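Local coordinates for type III Pentaketide Synthase (Neurospora crassa, PDB 3EUO), which probably acts as an acyltransferase of the chalcone and stilbene synthase family, building pentaketides as a type III polyketide synthase, at residues A[222-228]-A[374-379]; A[67-73]-A[246-250]; A[85-90]-A[123-127]; A[46-52]-A[324-328]; A[33-39]-A[188-194]. One frame throughout, in Å; residues are numbered along the deposited sequence.

Contact 1 of 5, residues A[222-228]-A[374-379]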
# COMPACT_ATOMS: atom_id res chain seq x y z
N ALA A 222 9.07 -17.26 -22.03
CA ALA A 222 9.04 -16.13 -21.13
C ALA A 222 9.90 -15.04 -21.75
O ALA A 222 10.67 -15.30 -22.66
CB ALA A 222 9.57 -16.51 -19.76
N ILE A 223 9.73 -13.81 -21.27
CA ILE A 223 10.51 -12.69 -21.79
C ILE A 223 11.79 -12.53 -20.96
O ILE A 223 12.89 -12.45 -21.52
CB ILE A 223 9.70 -11.37 -21.83
CG1 ILE A 223 8.49 -11.52 -22.76
CG2 ILE A 223 10.54 -10.24 -22.37
CD1 ILE A 223 7.23 -11.79 -22.05
N TYR A 224 11.64 -12.51 -19.64
CA TYR A 224 12.77 -12.42 -18.72
C TYR A 224 12.58 -13.44 -17.62
O TYR A 224 11.44 -13.72 -17.23
CB TYR A 224 12.84 -11.05 -18.05
CG TYR A 224 12.99 -9.85 -18.96
CD1 TYR A 224 14.24 -9.52 -19.51
CD2 TYR A 224 11.90 -9.03 -19.25
CE1 TYR A 224 14.38 -8.41 -20.34
CE2 TYR A 224 12.04 -7.91 -20.08
CZ TYR A 224 13.29 -7.61 -20.62
OH TYR A 224 13.42 -6.50 -21.44
N ASP A 225 13.68 -14.00 -17.13
CA ASP A 225 13.67 -14.73 -15.86
C ASP A 225 14.17 -13.79 -14.76
O ASP A 225 15.13 -13.05 -14.96
CB ASP A 225 14.58 -15.96 -15.94
CG ASP A 225 14.12 -16.96 -16.98
OD1 ASP A 225 12.94 -17.38 -16.93
OD2 ASP A 225 14.93 -17.33 -17.85
N LEU A 226 13.50 -13.81 -13.61
CA LEU A 226 13.92 -12.96 -12.49
C LEU A 226 14.83 -13.78 -11.58
O LEU A 226 14.40 -14.76 -10.98
CB LEU A 226 12.70 -12.42 -11.73
CG LEU A 226 12.92 -11.59 -10.46
CD1 LEU A 226 13.87 -10.41 -10.69
CD2 LEU A 226 11.58 -11.11 -9.90
N LEU A 227 16.10 -13.37 -11.48
CA LEU A 227 17.10 -14.19 -10.79
C LEU A 227 17.39 -13.75 -9.37
O LEU A 227 17.73 -14.56 -8.51
CB LEU A 227 18.41 -14.23 -11.59
CG LEU A 227 18.33 -14.76 -13.03
CD1 LEU A 227 19.71 -14.73 -13.67
CD2 LEU A 227 17.73 -16.16 -13.08
N GLY A 228 17.29 -12.45 -9.12
CA GLY A 228 17.61 -11.93 -7.81
C GLY A 228 17.30 -10.46 -7.72
O GLY A 228 16.95 -9.81 -8.71
N CYS A 374 17.29 -5.25 -9.56
CA CYS A 374 16.97 -6.63 -9.88
C CYS A 374 17.89 -7.14 -10.98
O CYS A 374 18.42 -6.35 -11.78
CB CYS A 374 15.50 -6.78 -10.27
SG CYS A 374 15.04 -5.97 -11.81
N MET A 375 18.10 -8.45 -11.01
CA MET A 375 18.81 -9.08 -12.10
C MET A 375 17.85 -9.94 -12.91
O MET A 375 17.21 -10.84 -12.36
CB MET A 375 19.96 -9.95 -11.58
CG MET A 375 20.81 -10.59 -12.69
SD MET A 375 21.81 -9.44 -13.67
CE MET A 375 23.17 -9.21 -12.52
N LEU A 376 17.76 -9.65 -14.20
CA LEU A 376 16.93 -10.41 -15.12
C LEU A 376 17.80 -11.14 -16.13
O LEU A 376 18.86 -10.65 -16.52
CB LEU A 376 15.96 -9.49 -15.88
CG LEU A 376 15.05 -8.60 -15.04
CD1 LEU A 376 14.37 -7.54 -15.90
CD2 LEU A 376 14.01 -9.43 -14.31
N LYS A 377 17.35 -12.33 -16.51
CA LYS A 377 17.95 -13.05 -17.62
C LYS A 377 16.98 -12.91 -18.79
O LYS A 377 15.80 -13.24 -18.67
CB LYS A 377 18.21 -14.52 -17.27
CG LYS A 377 18.95 -15.31 -18.35
CD LYS A 377 19.29 -16.72 -17.87
CE LYS A 377 20.07 -17.50 -18.93
NZ LYS A 377 19.17 -18.10 -19.96
N ARG A 378 17.48 -12.39 -19.90
CA ARG A 378 16.66 -12.21 -21.07
C ARG A 378 16.69 -13.47 -21.94
O ARG A 378 17.77 -13.94 -22.32
CB ARG A 378 17.14 -10.99 -21.86
CG ARG A 378 16.33 -10.71 -23.11
CD ARG A 378 16.77 -9.41 -23.72
NE ARG A 378 16.20 -9.21 -25.05
CZ ARG A 378 16.37 -8.11 -25.77
NH1 ARG A 378 17.10 -7.10 -25.30
NH2 ARG A 378 15.81 -8.02 -26.97
N ARG A 379 15.50 -14.01 -22.23
CA ARG A 379 15.38 -15.17 -23.12
C ARG A 379 15.67 -14.77 -24.56
O ARG A 379 15.20 -13.72 -25.04
CB ARG A 379 13.98 -15.79 -23.03
CG ARG A 379 13.54 -16.21 -21.62
CD ARG A 379 13.84 -17.67 -21.32
NE ARG A 379 13.25 -18.08 -20.04
CZ ARG A 379 12.17 -18.84 -19.90
NH1 ARG A 379 11.52 -19.31 -20.96
NH2 ARG A 379 11.73 -19.14 -18.68
O HOH W 1 13.21 -12.02 -24.38
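Tyr224 to Leu226 run antiparallel to Leu376 to Arg378, the short strand axes 4.4 Å apart at closest, and beyond Leu226 a beta bulge shifts the register by one so that Gly228 pairs with Met375. Asp225 and Lys377 form a hydrogen-bonded pair, Asp225 N to Lys377 O being 2.7 Å. On the face carrying Tyr224, Leu226 and Leu376, Leu376 lays CD1 over the Tyr224 ring, 4.2 Å from its centroid, a CH-pi contact, while Leu376 CD2 meets Leu226 CD1. The phenol hydroxyl is bound by Leu339 O, which lets a tyrosine sit among these aliphatic groups. Arg379, the last residue of the chain, grips Asp225 side-on in a salt bridge: NH2 gives a bond of 2.8 Å to OD1 on its syn lone pair, and NE one of 2.9 Å to OD2, the carboxylate and guanidinium planes 38° apart. Ala222 CB lies over the centre of the guanidinium face, 3.5 Å from Arg379 CZ; a small methyl suits so close a seat. An asparagine at Asp225 would probably weaken this grip, leaving the guanidinium charge without its mate. These are neighbouring antiparallel strands in the C-terminal half of the thiolase-like core sheet.

Contact 2 of 5, residues A[67-73]-A[246-250]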
# COMPACT_ATOMS: atom_id res chain seq x y z
N PRO A 67 -6.13 25.49 -8.18
CA PRO A 67 -5.72 24.13 -8.52
C PRO A 67 -6.80 23.16 -8.07
O PRO A 67 -7.52 23.44 -7.10
CB PRO A 67 -4.44 23.95 -7.70
CG PRO A 67 -3.91 25.33 -7.51
CD PRO A 67 -5.16 26.16 -7.30
N PRO A 68 -6.94 22.02 -8.78
CA PRO A 68 -7.93 21.02 -8.37
C PRO A 68 -7.60 20.50 -6.97
O PRO A 68 -6.43 20.38 -6.62
CB PRO A 68 -7.74 19.90 -9.39
CG PRO A 68 -6.36 20.11 -9.96
CD PRO A 68 -6.18 21.60 -9.96
N THR A 69 -8.63 20.24 -6.17
CA THR A 69 -8.41 19.62 -4.87
C THR A 69 -8.04 18.16 -5.06
O THR A 69 -8.19 17.61 -6.17
CB THR A 69 -9.67 19.69 -3.96
OG1 THR A 69 -10.64 18.74 -4.40
CG2 THR A 69 -10.26 21.11 -3.98
N VAL A 70 -7.58 17.52 -3.98
CA VAL A 70 -7.17 16.13 -4.04
C VAL A 70 -8.36 15.22 -4.41
O VAL A 70 -8.18 14.21 -5.08
CB VAL A 70 -6.44 15.69 -2.74
CG1 VAL A 70 -7.35 15.81 -1.52
CG2 VAL A 70 -5.84 14.29 -2.87
N LYS A 71 -9.58 15.63 -4.03
CA LYS A 71 -10.80 14.92 -4.43
C LYS A 71 -11.03 15.02 -5.94
O LYS A 71 -11.42 14.04 -6.59
CB LYS A 71 -12.01 15.47 -3.68
CG LYS A 71 -13.34 14.80 -4.05
CD LYS A 71 -14.50 15.38 -3.25
CE LYS A 71 -15.80 14.63 -3.50
NZ LYS A 71 -15.78 13.24 -2.88
N GLU A 72 -10.81 16.21 -6.48
CA GLU A 72 -11.00 16.46 -7.90
C GLU A 72 -9.94 15.71 -8.72
O GLU A 72 -10.23 15.17 -9.79
CB GLU A 72 -11.02 17.96 -8.18
CG GLU A 72 -12.31 18.63 -7.67
CD GLU A 72 -12.21 20.14 -7.49
OE1 GLU A 72 -11.09 20.70 -7.40
OE2 GLU A 72 -13.28 20.78 -7.41
N LEU A 73 -8.72 15.66 -8.19
CA LEU A 73 -7.65 14.85 -8.78
C LEU A 73 -8.05 13.39 -8.82
O LEU A 73 -7.85 12.72 -9.84
CB LEU A 73 -6.34 15.03 -8.01
CG LEU A 73 -5.65 16.39 -8.16
CD1 LEU A 73 -4.52 16.52 -7.16
CD2 LEU A 73 -5.13 16.59 -9.59
N ASP A 246 -1.56 16.78 0.60
CA ASP A 246 -1.92 18.20 0.57
C ASP A 246 -3.37 18.32 0.12
O ASP A 246 -3.85 17.47 -0.63
CB ASP A 246 -1.02 18.93 -0.43
CG ASP A 246 -1.03 20.43 -0.24
OD1 ASP A 246 -0.24 20.92 0.59
OD2 ASP A 246 -1.82 21.12 -0.92
N PRO A 247 -4.08 19.37 0.58
CA PRO A 247 -5.42 19.59 0.00
C PRO A 247 -5.41 19.73 -1.53
O PRO A 247 -6.46 19.55 -2.16
CB PRO A 247 -5.89 20.89 0.66
CG PRO A 247 -4.70 21.47 1.34
CD PRO A 247 -3.78 20.33 1.65
N MET A 248 -4.25 20.03 -2.11
CA MET A 248 -4.10 20.15 -3.56
C MET A 248 -3.53 18.90 -4.23
O MET A 248 -3.12 18.98 -5.40
CB MET A 248 -3.15 21.29 -3.91
CG MET A 248 -3.59 22.63 -3.51
SD MET A 248 -2.55 23.90 -4.25
CE MET A 248 -3.65 25.22 -3.80
N GLY A 249 -3.46 17.79 -3.50
CA GLY A 249 -2.86 16.56 -4.02
C GLY A 249 -1.65 16.15 -3.21
O GLY A 249 -1.75 15.92 -2.01
N TRP A 250 -0.50 16.04 -3.88
CA TRP A 250 0.77 15.78 -3.22
C TRP A 250 1.83 16.75 -3.72
O TRP A 250 1.94 17.01 -4.92
CB TRP A 250 1.24 14.33 -3.46
CG TRP A 250 0.38 13.30 -2.81
CD1 TRP A 250 0.63 12.64 -1.64
CD2 TRP A 250 -0.89 12.80 -3.29
NE1 TRP A 250 -0.40 11.76 -1.36
CE2 TRP A 250 -1.34 11.85 -2.35
CE3 TRP A 250 -1.67 13.07 -4.42
CZ2 TRP A 250 -2.55 11.15 -2.51
CZ3 TRP A 250 -2.89 12.39 -4.57
CH2 TRP A 250 -3.31 11.44 -3.62
O HOH W 2 -3.98 20.40 -7.55
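The six-membered ring of the Trp250 indole takes Val70 CG2 obliquely, with CH2 and CZ3 both 3.9 Å from that methyl, and the valine crosses the indole at about a right angle. Elsewhere Phe243 meets the indole at a shallow angle, and NE1 is hydrogen-bonded to Ser114 OG of the second subunit. Val70, first in helix 70-96, has CG2 opposite the backbone N (chi1 of CG1 62°), a rotation that turns CG2 to the indole and leaves CG1 beside Pro247 O. The puckered ring of Pro67 lies against the end of Met248, its CG 3.7 Å from Met248 CE; the long, unbranched methionine can span this distance. The motif is a helix start set against a tight hairpin. Thr69 and Glu72 form a capping box, Thr69 N giving a bond of 2.8 Å to Glu72 OE1, while Asp246 to Gly249 make a type I turn in which Asp246 OD2 accepts from Met248 N, an Asx turn. Val70 N donates to Pro247 O at 2.9 Å, from above the carbonyl plane. Leu73 CD1 presses on Gly249 CA at 3.6 Å, where any CB would clash with it. A water donates to both Pro68 O and Met248 O, joining the two backbones beside the direct bond.

Contact 3 of 5, residues A[85-90]-A[123-127]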
# COMPACT_ATOMS: atom_id res chain seq x y z
N ALA A 85 -4.46 1.61 -16.99
CA ALA A 85 -4.06 0.45 -16.19
C ALA A 85 -4.76 -0.82 -16.69
O ALA A 85 -4.16 -1.89 -16.73
CB ALA A 85 -4.36 0.69 -14.73
N VAL A 86 -6.02 -0.67 -17.06
CA VAL A 86 -6.79 -1.80 -17.59
C VAL A 86 -6.16 -2.27 -18.90
O VAL A 86 -5.94 -3.46 -19.09
CB VAL A 86 -8.30 -1.45 -17.76
CG1 VAL A 86 -9.04 -2.58 -18.48
CG2 VAL A 86 -8.95 -1.19 -16.39
N GLU A 87 -5.83 -1.33 -19.79
CA GLU A 87 -5.26 -1.70 -21.09
C GLU A 87 -3.85 -2.29 -21.00
O GLU A 87 -3.54 -3.28 -21.68
CB GLU A 87 -5.32 -0.51 -22.05
CG GLU A 87 -4.71 -0.76 -23.44
CD GLU A 87 -5.44 -1.82 -24.26
OE1 GLU A 87 -6.59 -2.19 -23.92
OE2 GLU A 87 -4.86 -2.28 -25.27
N ALA A 88 -3.00 -1.71 -20.14
CA ALA A 88 -1.66 -2.24 -19.90
C ALA A 88 -1.72 -3.66 -19.34
O ALA A 88 -1.00 -4.55 -19.79
CB ALA A 88 -0.89 -1.33 -18.93
N SER A 89 -2.61 -3.87 -18.37
CA SER A 89 -2.81 -5.19 -17.78
C SER A 89 -3.32 -6.19 -18.80
O SER A 89 -2.89 -7.35 -18.80
CB SER A 89 -3.79 -5.09 -16.60
OG SER A 89 -3.26 -4.26 -15.57
N ARG A 90 -4.25 -5.75 -19.66
CA ARG A 90 -4.78 -6.61 -20.72
C ARG A 90 -3.68 -7.10 -21.66
O ARG A 90 -3.66 -8.27 -22.03
CB ARG A 90 -5.84 -5.87 -21.54
CG ARG A 90 -7.20 -5.77 -20.87
CD ARG A 90 -8.28 -5.28 -21.87
NE ARG A 90 -9.52 -4.91 -21.20
CZ ARG A 90 -10.44 -5.77 -20.74
NH1 ARG A 90 -10.26 -7.08 -20.88
NH2 ARG A 90 -11.53 -5.31 -20.15
N VAL A 123 -9.60 -1.76 -11.43
CA VAL A 123 -8.86 -2.39 -12.53
C VAL A 123 -9.17 -3.89 -12.60
O VAL A 123 -9.54 -4.41 -13.66
CB VAL A 123 -7.33 -2.17 -12.43
CG1 VAL A 123 -6.59 -2.93 -13.56
CG2 VAL A 123 -6.99 -0.69 -12.49
N ALA A 124 -9.04 -4.57 -11.46
CA ALA A 124 -9.32 -6.00 -11.35
C ALA A 124 -10.76 -6.35 -11.77
O ALA A 124 -10.98 -7.36 -12.45
CB ALA A 124 -9.04 -6.49 -9.95
N LYS A 125 -11.71 -5.52 -11.37
CA LYS A 125 -13.13 -5.69 -11.73
C LYS A 125 -13.34 -5.57 -13.24
O LYS A 125 -14.04 -6.38 -13.85
CB LYS A 125 -14.00 -4.66 -10.99
CG LYS A 125 -15.51 -4.75 -11.28
CD LYS A 125 -16.23 -3.52 -10.76
CE LYS A 125 -17.75 -3.57 -10.98
NZ LYS A 125 -18.17 -2.93 -12.27
N GLU A 126 -12.73 -4.54 -13.84
CA GLU A 126 -12.82 -4.34 -15.28
C GLU A 126 -12.18 -5.49 -16.07
O GLU A 126 -12.65 -5.84 -17.16
CB GLU A 126 -12.17 -3.02 -15.68
CG GLU A 126 -13.02 -1.80 -15.40
CD GLU A 126 -12.64 -0.62 -16.28
OE1 GLU A 126 -12.36 -0.84 -17.48
OE2 GLU A 126 -12.63 0.53 -15.78
N LEU A 127 -11.13 -6.08 -15.50
CA LEU A 127 -10.46 -7.23 -16.10
C LEU A 127 -11.21 -8.55 -15.88
O LEU A 127 -10.90 -9.56 -16.52
CB LEU A 127 -9.03 -7.36 -15.55
CG LEU A 127 -8.01 -6.27 -15.92
CD1 LEU A 127 -6.78 -6.41 -15.04
CD2 LEU A 127 -7.63 -6.35 -17.40
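Val86 and Val123 meet where two helices of the thiolase-like N-terminal half, 70-96 and 119-127, pack at 56° with their short axes 9.6 Å apart. The contact is chiefly apolar. Val123 sends CG2 to Ala85 CB at 3.7 Å and CG1 toward Val86 CG2 at 4.1 Å; short side chains such as Ala85 and the two valines fit between the helices here. Leu127 divides its two methyls: CD1 reaches Ser89 CB at 3.6 Å, and CD2 lies alongside Arg90 CG at 3.5 Å, also standing over one face of the guanidinium near its rim. Glu126 crosses Val86 at about a right angle, its CB and its carboxylate both resting on Val86 CG2, at the exposed rim of the contact. Leu170 and Leu172 of strand 168-175 close the inner side around Ser89. Among polar groups, Ser89 turns its hydroxyl back on its own helix: with OG opposite the carbonyl carbon (chi1 -63°), it donates to Ala85 O. A leucine in place of Ser89 would probably crowd Leu127 CD1 and lose this bond inside the interface. Ala85 O thus accepts twice, from Ser89 OG at 2.8 Å and from Ser89 N, the two arriving from opposite faces of the carbonyl plane.

Contact 4 of 5, residues A[46-52]-A[324-328]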
# COMPACT_ATOMS: atom_id res chain seq x y z
N THR A 46 16.37 19.75 -19.35
CA THR A 46 16.16 18.37 -18.90
C THR A 46 16.56 17.30 -19.92
O THR A 46 16.91 16.18 -19.53
CB THR A 46 14.70 18.08 -18.56
OG1 THR A 46 13.90 18.29 -19.73
CG2 THR A 46 14.21 18.95 -17.40
N GLY A 47 16.46 17.63 -21.20
CA GLY A 47 16.64 16.65 -22.27
C GLY A 47 15.37 15.87 -22.60
O GLY A 47 15.41 14.91 -23.39
N ILE A 48 14.26 16.27 -21.99
CA ILE A 48 12.96 15.64 -22.28
C ILE A 48 12.31 16.37 -23.43
O ILE A 48 12.00 17.56 -23.34
CB ILE A 48 12.00 15.66 -21.06
CG1 ILE A 48 12.64 14.95 -19.85
CG2 ILE A 48 10.67 15.00 -21.43
CD1 ILE A 48 11.85 15.10 -18.53
N ASP A 49 12.10 15.65 -24.52
CA ASP A 49 11.46 16.20 -25.70
C ASP A 49 9.94 16.36 -25.50
O ASP A 49 9.36 17.39 -25.85
CB ASP A 49 11.74 15.29 -26.91
CG ASP A 49 11.36 15.93 -28.22
OD1 ASP A 49 11.71 17.11 -28.45
OD2 ASP A 49 10.71 15.24 -29.04
N GLN A 50 9.31 15.33 -24.95
CA GLN A 50 7.87 15.29 -24.75
C GLN A 50 7.51 14.50 -23.50
O GLN A 50 8.16 13.51 -23.19
CB GLN A 50 7.17 14.65 -25.95
CG GLN A 50 7.16 15.51 -27.20
CD GLN A 50 6.15 15.04 -28.21
OE1 GLN A 50 6.14 13.86 -28.59
NE2 GLN A 50 5.30 15.95 -28.66
N ARG A 51 6.47 14.96 -22.80
CA ARG A 51 5.93 14.24 -21.65
C ARG A 51 4.53 13.73 -21.97
O ARG A 51 3.70 14.45 -22.52
CB ARG A 51 5.88 15.12 -20.41
CG ARG A 51 7.23 15.56 -19.85
CD ARG A 51 7.05 16.53 -18.66
NE ARG A 51 6.28 17.71 -19.03
CZ ARG A 51 5.01 17.95 -18.68
NH1 ARG A 51 4.34 17.08 -17.91
NH2 ARG A 51 4.41 19.05 -19.09
N SER A 52 4.27 12.48 -21.62
CA SER A 52 2.97 11.87 -21.84
C SER A 52 1.97 12.39 -20.80
O SER A 52 2.32 12.50 -19.63
CB SER A 52 3.09 10.35 -21.75
OG SER A 52 3.79 9.85 -22.89
N TYR A 324 12.78 8.26 -21.39
CA TYR A 324 12.98 9.56 -20.78
C TYR A 324 12.78 10.70 -21.79
O TYR A 324 12.04 11.65 -21.53
CB TYR A 324 14.38 9.63 -20.18
CG TYR A 324 14.70 10.95 -19.52
CD1 TYR A 324 14.13 11.30 -18.30
CD2 TYR A 324 15.59 11.83 -20.11
CE1 TYR A 324 14.44 12.53 -17.69
CE2 TYR A 324 15.90 13.06 -19.52
CZ TYR A 324 15.33 13.39 -18.32
OH TYR A 324 15.65 14.59 -17.75
N ILE A 325 13.43 10.58 -22.95
CA ILE A 325 13.36 11.63 -23.96
C ILE A 325 11.95 11.78 -24.53
O ILE A 325 11.47 12.90 -24.69
CB ILE A 325 14.40 11.41 -25.09
CG1 ILE A 325 15.82 11.54 -24.53
CG2 ILE A 325 14.18 12.42 -26.23
CD1 ILE A 325 16.92 11.13 -25.50
N ASN A 326 11.30 10.66 -24.83
CA ASN A 326 10.05 10.68 -25.54
C ASN A 326 8.78 10.68 -24.68
O ASN A 326 7.70 10.97 -25.19
CB ASN A 326 10.02 9.52 -26.54
CG ASN A 326 11.13 9.62 -27.56
OD1 ASN A 326 12.09 8.85 -27.53
ND2 ASN A 326 11.04 10.62 -28.43
N HIS A 327 8.93 10.40 -23.39
CA HIS A 327 7.76 10.30 -22.49
C HIS A 327 7.94 10.95 -21.13
O HIS A 327 6.95 11.20 -20.43
CB HIS A 327 7.36 8.83 -22.30
CG HIS A 327 7.04 8.12 -23.57
ND1 HIS A 327 5.80 8.18 -24.17
CD2 HIS A 327 7.81 7.36 -24.39
CE1 HIS A 327 5.81 7.47 -25.28
NE2 HIS A 327 7.02 6.96 -25.44
N GLY A 328 9.18 11.23 -20.74
CA GLY A 328 9.43 11.84 -19.43
C GLY A 328 9.47 10.80 -18.32
O GLY A 328 9.50 9.60 -18.59
O HOH W 3 6.78 11.10 -27.75
O HOH W 4 4.88 11.72 -24.90
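Tyr324 OH donates to Thr46 O at 2.7 Å, reaching it from above the carbonyl plane, while Ile48 CG1 stands over one face of the Tyr324 ring, 3.8 Å from its centroid, in a CH-pi contact. A chi1 of -180° swings the ring out to Ile48 and Thr46, and its flat face gives Ile48 a surface while its hydroxyl serves the carbonyl. Ile325 O, near the C-terminal end of helix 318-327, takes two backbone donors: Asp49 N at 2.8 Å on a lone pair in the carbonyl plane, and Gln50 N at 3.3 Å almost in line with the C=O bond. A helix end commonly leaves carbonyls without partners in the helix, and here the loop before strand 51-53 supplies the N-H groups. Next, His327 O accepts from Ser52 N and also from Ser202 OG. The motif is a helix C-terminus meeting the loop that leads into strand 51-53, with Gly328 leaving the helix at positive phi, where a CB would strike Arg51 CG. At the far end His327 ND1 donates to Ser52 OG at 2.9 Å, in the plane of the imidazole, while Tyr12 stacks on the ring. Two waters donate to Asn326 O; one also donates to Gln50 OE1, the other to Ser52 OG. Thr46 OG1 accepts from Ile48 N, forming an ST turn, and Arg51 NH1 is bound by Phe201 O.

Contact 5 of 5, residues A[33-39]-A[188-194]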
# COMPACT_ATOMS: atom_id res chain seq x y z
N SER A 33 7.88 35.64 -12.19
CA SER A 33 8.62 35.85 -10.94
C SER A 33 9.99 35.19 -11.10
O SER A 33 10.16 34.37 -12.00
CB SER A 33 7.86 35.23 -9.76
OG SER A 33 7.80 33.82 -9.85
N PRO A 34 10.97 35.55 -10.24
CA PRO A 34 12.29 34.93 -10.31
C PRO A 34 12.28 33.40 -10.23
O PRO A 34 12.94 32.73 -11.06
CB PRO A 34 13.03 35.54 -9.11
CG PRO A 34 12.37 36.87 -8.93
CD PRO A 34 10.92 36.60 -9.20
N ALA A 35 11.52 32.84 -9.29
CA ALA A 35 11.44 31.39 -9.16
C ALA A 35 10.78 30.75 -10.38
O ALA A 35 11.24 29.72 -10.87
CB ALA A 35 10.74 30.98 -7.88
N MET A 36 9.70 31.37 -10.88
CA MET A 36 9.00 30.83 -12.04
C MET A 36 9.91 30.85 -13.26
O MET A 36 9.97 29.87 -14.00
CB MET A 36 7.69 31.57 -12.33
CG MET A 36 6.80 30.86 -13.36
SD MET A 36 6.16 29.21 -12.88
CE MET A 36 5.00 29.69 -11.58
N LYS A 37 10.60 31.98 -13.49
CA LYS A 37 11.57 32.06 -14.59
C LYS A 37 12.63 30.95 -14.51
O LYS A 37 12.95 30.33 -15.53
CB LYS A 37 12.23 33.44 -14.66
CG LYS A 37 11.36 34.50 -15.36
CD LYS A 37 11.96 35.91 -15.27
CE LYS A 37 13.39 35.96 -15.82
NZ LYS A 37 14.09 37.25 -15.51
N LYS A 38 13.15 30.69 -13.31
CA LYS A 38 14.13 29.61 -13.11
C LYS A 38 13.56 28.24 -13.48
O LYS A 38 14.19 27.49 -14.22
CB LYS A 38 14.67 29.57 -11.67
CG LYS A 38 15.30 30.86 -11.11
CD LYS A 38 16.21 31.57 -12.09
CE LYS A 38 16.40 33.05 -11.69
NZ LYS A 38 15.25 33.93 -12.10
N VAL A 39 12.36 27.92 -12.99
CA VAL A 39 11.72 26.64 -13.34
C VAL A 39 11.48 26.53 -14.85
O VAL A 39 11.80 25.50 -15.44
CB VAL A 39 10.40 26.43 -12.55
CG1 VAL A 39 9.64 25.20 -13.06
CG2 VAL A 39 10.69 26.30 -11.07
N ILE A 188 5.45 27.26 -6.62
CA ILE A 188 6.57 28.00 -7.21
C ILE A 188 6.36 29.51 -7.03
O ILE A 188 7.24 30.22 -6.53
CB ILE A 188 6.78 27.67 -8.72
CG1 ILE A 188 7.15 26.20 -8.89
CG2 ILE A 188 7.88 28.57 -9.33
CD1 ILE A 188 6.88 25.66 -10.28
N ASP A 189 5.19 29.97 -7.43
CA ASP A 189 4.85 31.38 -7.33
C ASP A 189 4.86 31.86 -5.87
O ASP A 189 5.57 32.81 -5.53
CB ASP A 189 3.48 31.63 -7.97
CG ASP A 189 3.02 33.06 -7.84
OD1 ASP A 189 3.51 33.90 -8.62
OD2 ASP A 189 2.17 33.34 -6.96
N ALA A 190 4.11 31.18 -5.01
CA ALA A 190 3.90 31.64 -3.62
C ALA A 190 5.14 31.53 -2.73
O ALA A 190 5.40 32.41 -1.91
CB ALA A 190 2.72 30.89 -2.99
N LEU A 191 5.89 30.45 -2.89
CA LEU A 191 7.03 30.18 -2.01
C LEU A 191 8.33 30.67 -2.61
O LEU A 191 9.36 30.72 -1.92
CB LEU A 191 7.13 28.69 -1.70
CG LEU A 191 5.89 28.03 -1.10
CD1 LEU A 191 6.09 26.54 -0.99
CD2 LEU A 191 5.53 28.64 0.26
N GLN A 192 8.28 31.05 -3.89
CA GLN A 192 9.49 31.36 -4.65
C GLN A 192 10.56 30.29 -4.47
O GLN A 192 11.73 30.60 -4.22
CB GLN A 192 10.02 32.76 -4.29
CG GLN A 192 9.19 33.90 -4.89
CD GLN A 192 9.15 33.84 -6.41
OE1 GLN A 192 10.15 34.08 -7.08
NE2 GLN A 192 7.98 33.50 -6.95
N GLU A 193 10.15 29.02 -4.55
CA GLU A 193 11.12 27.92 -4.60
C GLU A 193 11.18 27.34 -6.00
O GLU A 193 10.18 27.31 -6.73
CB GLU A 193 10.86 26.83 -3.54
CG GLU A 193 9.45 26.34 -3.44
CD GLU A 193 9.31 25.04 -2.63
OE1 GLU A 193 10.31 24.34 -2.37
OE2 GLU A 193 8.17 24.70 -2.29
N THR A 194 12.37 26.91 -6.38
CA THR A 194 12.59 26.32 -7.69
C THR A 194 12.19 24.85 -7.63
O THR A 194 13.00 23.99 -7.29
CB THR A 194 14.04 26.51 -8.16
OG1 THR A 194 14.92 25.86 -7.24
CG2 THR A 194 14.40 27.97 -8.17
O HOH W 5 5.23 33.33 -10.62
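Ser33 OG is gripped from three directions: Gln192 NE2 donates to it at 2.9 Å, close to the amide plane, Met36 N donates to it at 3.3 Å, the capping bond of helix 34-42, and the hydroxyl itself gives its hydrogen to a water that in turn donates to Asp189 OD1. Serine suits this N-cap position because its short hydroxyl can turn back to the first turn of the helix. Gln192 uses both ends of its amide. Gln192 OE1 accepts from Ala35 N at 2.9 Å, and the second hydrogen of Gln192 NE2 goes to Asp189 O at 2.9 Å, also in the amide plane, so three bonds fix the rotation of the group. A bend at chi2 (-60°) folds the glutamine over toward the helix start, just where its own residue leaves helix 181-191 with positive phi. Beside this polar patch lies an apolar one. Ile188 CG2 packs on Met36 CE at 3.8 Å, the methionine crossing it at about a right angle, and on Ala35 CB at 4.0 Å, where a small side chain leaves room for both. Ile188 CD1 and Val39 CG1 meet tip to tip at 3.9 Å, with Ile198 of helix 197-200 beyond. The chemistry implies a joint in which the end of one helix supplies an amide to the N-terminal cap of another; its directional bonds probably fix how the two ends meet, with the aliphatic cluster of Ile188, Met36 and Val39 packed next to them.

Overall arrangement
From the N terminus, helix 34-42 opens contact 5, which closes at the end of helix 181-191. The following segment, 46-52, is held much later by helix 318-327 in contact 4, so contacts 5 and 4 cross, their nearest atoms about 7 Å apart. Helix 70-96 then opens contact 2 at its start and contact 3 further on; contact 3 closes first, at helix 119-127, within the longer loop of contact 2, which ends at the hairpin 241-254. Both lie within the span of contact 4, and contact 2 crosses contact 5. Contact 1 opens at 222-228 and closes at the C terminus, crossing contacts 2 and 4. Contacts 2 and 4 tie the N-terminal family region to the C-terminal one.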